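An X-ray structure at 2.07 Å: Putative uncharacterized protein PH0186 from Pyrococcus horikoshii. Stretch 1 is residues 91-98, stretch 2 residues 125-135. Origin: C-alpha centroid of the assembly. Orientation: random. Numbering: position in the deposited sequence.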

# COMPACT_ATOMS: atom_id res chain seq x y z
N GLU C 91 38.28 -28.16 18.39
CA GLU C 91 38.82 -27.48 19.58
C GLU C 91 37.76 -26.95 20.57
O GLU C 91 38.12 -26.31 21.55
N GLY C 92 36.47 -27.18 20.33
CA GLY C 92 35.41 -26.58 21.17
C GLY C 92 35.25 -25.03 21.24
O GLY C 92 34.54 -24.53 22.12
N LYS C 93 35.91 -24.29 20.35
CA LYS C 93 35.81 -22.84 20.31
C LYS C 93 34.65 -22.36 19.43
O LYS C 93 34.24 -21.22 19.57
N ILE C 94 34.11 -23.21 18.56
CA ILE C 94 32.91 -22.86 17.80
C ILE C 94 31.94 -23.98 17.82
O ILE C 94 32.32 -25.11 17.68
N ALA C 95 30.67 -23.67 17.99
CA ALA C 95 29.63 -24.64 17.68
C ALA C 95 28.70 -24.07 16.63
O ALA C 95 28.40 -22.85 16.62
N ILE C 96 28.23 -24.97 15.75
CA ILE C 96 27.22 -24.65 14.75
C ILE C 96 25.99 -25.43 15.12
O ILE C 96 26.06 -26.66 15.26
N VAL C 97 24.88 -24.69 15.29
CA VAL C 97 23.58 -25.24 15.60
C VAL C 97 22.64 -25.01 14.42
O VAL C 97 22.19 -23.86 14.16
N ASP C 98 22.25 -26.10 13.76
CA ASP C 98 21.43 -25.97 12.56
C ASP C 98 19.95 -26.48 12.62
O ASP C 98 19.33 -26.66 11.58
N ARG C 125 16.05 -23.39 24.51
CA ARG C 125 16.73 -24.26 25.49
C ARG C 125 18.03 -24.75 24.91
O ARG C 125 19.11 -24.61 25.52
N TYR C 126 17.98 -25.26 23.67
CA TYR C 126 19.20 -25.86 23.10
C TYR C 126 20.30 -24.82 22.82
O TYR C 126 21.47 -25.08 23.05
N ILE C 127 19.94 -23.63 22.34
CA ILE C 127 20.94 -22.58 22.18
C ILE C 127 21.53 -22.18 23.54
O ILE C 127 22.71 -21.95 23.66
N TYR C 128 20.69 -22.07 24.55
CA TYR C 128 21.17 -21.73 25.88
C TYR C 128 22.18 -22.83 26.38
O TYR C 128 23.31 -22.54 26.79
N ARG C 129 21.80 -24.08 26.24
CA ARG C 129 22.67 -25.20 26.64
C ARG C 129 23.98 -25.14 25.94
O ARG C 129 25.03 -25.34 26.54
N VAL C 130 23.98 -24.85 24.65
CA VAL C 130 25.22 -24.87 23.89
C VAL C 130 26.10 -23.63 24.21
O VAL C 130 27.35 -23.73 24.27
N VAL C 131 25.46 -22.47 24.39
CA VAL C 131 26.20 -21.28 24.80
C VAL C 131 26.94 -21.58 26.11
O VAL C 131 28.13 -21.28 26.23
N LYS C 132 26.23 -22.18 27.05
CA LYS C 132 26.78 -22.49 28.38
C LYS C 132 27.90 -23.56 28.36
O LYS C 132 28.96 -23.38 28.97
N ALA C 133 27.69 -24.63 27.59
CA ALA C 133 28.68 -25.69 27.41
C ALA C 133 30.02 -25.26 26.83
O ALA C 133 31.04 -25.75 27.26
N ILE C 134 30.06 -24.33 25.88
CA ILE C 134 31.36 -23.88 25.41
C ILE C 134 31.80 -22.56 26.04
O ILE C 134 32.83 -22.06 25.68
N ASN C 135 31.05 -22.04 27.00
CA ASN C 135 31.33 -20.71 27.59
C ASN C 135 31.41 -19.61 26.49
O ASN C 135 32.35 -18.82 26.44

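The apolar centre of this contact is Ala95 against Val130. Strand 94-97 runs nearly antiparallel to the helix of stretch 2, at 169°, and their axes come within 9.5 Å. Ala95 points toward the helix, and CB of Ala95 lies 3.7 Å from CG1 of Val130. Val130 is a t rotamer, points toward the strand, and is buried.

Val97 is the next inward-facing residue of the strand, as expected from alternation. It is also a t rotamer. CG2 of Val97 lies 4.2 Å from CG1 of Val130, while CG1 of Val97 lies 4.0 Å from CD1 of Tyr126. Val130 therefore touches both inward residues of the strand. Between them in sequence, Ile96 points away, as does Ile94 before Ala95; both are m at chi1 and t at chi2. Ile127, with the same rotamers, points sideways and makes no close contact with the strand.

Tyr126 is t at chi1. It meets CG1 of Val97 with its ring edge, near the ring plane. Its OH is hydrogen-bonded elsewhere in the structure.

Toward the other end, Ile134 points at stretch 1 with chi1 p and chi2 t. CD1 of Ile134 lies 4.1 Å from N of Ala95 and 4.3 Å from CB of Ala95. CD1 of Ile134 is also 4.3 Å from O of Lys93. CB of Ile134 lies 3.6 Å from O of Gly92, so this side chain packs on backbone as well as on alanine. Gly92 has positive phi, which favours glycine, and closes a Schellman motif after the preceding helix. Asn135 also has positive phi and forms a Schellman motif after the helix of stretch 2.

At the edge, Lys93 points away, and Glu91 and Arg129 do not reach across. No hydrogen bond joins the two stretches. The contact is held by apolar packing, burying 284 Å² in total.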

# COMPACT_ATOMS: atom_id res chain seq x y z
CB GLU C 91 39.75 -26.32 19.19
CG GLU C 91 41.08 -26.74 18.57
CD GLU C 91 41.86 -25.62 17.88
OE1 GLU C 91 41.82 -24.46 18.35
OE2 GLU C 91 42.53 -25.92 16.85
CB LYS C 93 37.11 -22.17 19.87
CG LYS C 93 38.34 -22.54 20.71
CD LYS C 93 38.90 -21.39 21.56
CE LYS C 93 40.17 -21.81 22.33
NZ LYS C 93 39.99 -23.05 23.24
CB ILE C 94 33.24 -22.54 16.32
CG1 ILE C 94 34.11 -21.31 16.21
CG2 ILE C 94 31.96 -22.33 15.48
CD1 ILE C 94 34.49 -20.99 14.72
CB ALA C 95 28.86 -24.97 18.91
CB ILE C 96 27.62 -24.99 13.29
CG1 ILE C 96 28.85 -24.19 12.84
CG2 ILE C 96 26.41 -24.68 12.35
CD1 ILE C 96 29.55 -24.70 11.50
CB VAL C 97 22.98 -24.52 16.80
CG1 VAL C 97 21.61 -25.03 17.08
CG2 VAL C 97 23.90 -24.63 18.06
CB ASP C 98 22.23 -26.46 11.33
CG ASP C 98 22.39 -27.98 11.28
OD1 ASP C 98 21.95 -28.69 12.22
OD2 ASP C 98 22.96 -28.53 10.32
CB ARG C 125 15.83 -25.45 25.84
CG ARG C 125 16.04 -26.04 27.22
CD ARG C 125 15.22 -27.35 27.54
NE ARG C 125 13.90 -27.46 26.87
CZ ARG C 125 12.83 -26.70 27.13
NH1 ARG C 125 11.70 -26.91 26.44
NH2 ARG C 125 12.89 -25.72 28.03
CB TYR C 126 18.89 -26.75 21.89
CG TYR C 126 20.07 -27.56 21.48
CD1 TYR C 126 20.76 -27.31 20.26
CD2 TYR C 126 20.56 -28.57 22.34
CE1 TYR C 126 21.88 -28.05 19.90
CE2 TYR C 126 21.70 -29.32 22.01
CZ TYR C 126 22.34 -29.09 20.80
OH TYR C 126 23.46 -29.85 20.53
CB ILE C 127 20.33 -21.32 21.58
CG1 ILE C 127 19.76 -21.60 20.18
CG2 ILE C 127 21.36 -20.22 21.58
CD1 ILE C 127 18.73 -20.60 19.73
CB TYR C 128 19.96 -21.58 26.81
CG TYR C 128 20.30 -21.31 28.25
CD1 TYR C 128 20.44 -22.37 29.14
CD2 TYR C 128 20.48 -20.01 28.72
CE1 TYR C 128 20.78 -22.14 30.43
CE2 TYR C 128 20.81 -19.77 30.05
CZ TYR C 128 20.95 -20.85 30.90
OH TYR C 128 21.27 -20.69 32.22
CB ARG C 129 21.97 -26.52 26.36
CG ARG C 129 22.88 -27.71 26.55
CD ARG C 129 22.22 -29.04 26.23
NE ARG C 129 23.17 -30.12 26.47
CZ ARG C 129 23.03 -31.36 26.02
NH1 ARG C 129 23.97 -32.27 26.29
NH2 ARG C 129 21.97 -31.69 25.32
CB VAL C 130 24.94 -24.96 22.36
CG1 VAL C 130 26.21 -24.78 21.53
CG2 VAL C 130 24.29 -26.25 22.02
CB VAL C 131 25.27 -20.05 24.92
CG1 VAL C 131 25.88 -18.94 25.86
CG2 VAL C 131 25.01 -19.46 23.54
CB LYS C 132 25.63 -22.86 29.32
CG LYS C 132 24.68 -21.67 29.71
CD LYS C 132 25.50 -20.45 30.24
CE LYS C 132 24.70 -19.53 31.19
NZ LYS C 132 25.41 -18.22 31.36
CB ALA C 133 28.09 -26.83 26.55
CB ILE C 134 31.44 -23.83 23.87
CG1 ILE C 134 30.56 -22.69 23.30
CG2 ILE C 134 31.00 -25.19 23.27
CD1 ILE C 134 30.82 -22.45 21.85
CB ASN C 135 32.64 -20.75 28.36
CG ASN C 135 32.74 -19.63 29.40
OD1 ASN C 135 31.81 -18.86 29.61
ND2 ASN C 135 33.89 -19.57 30.07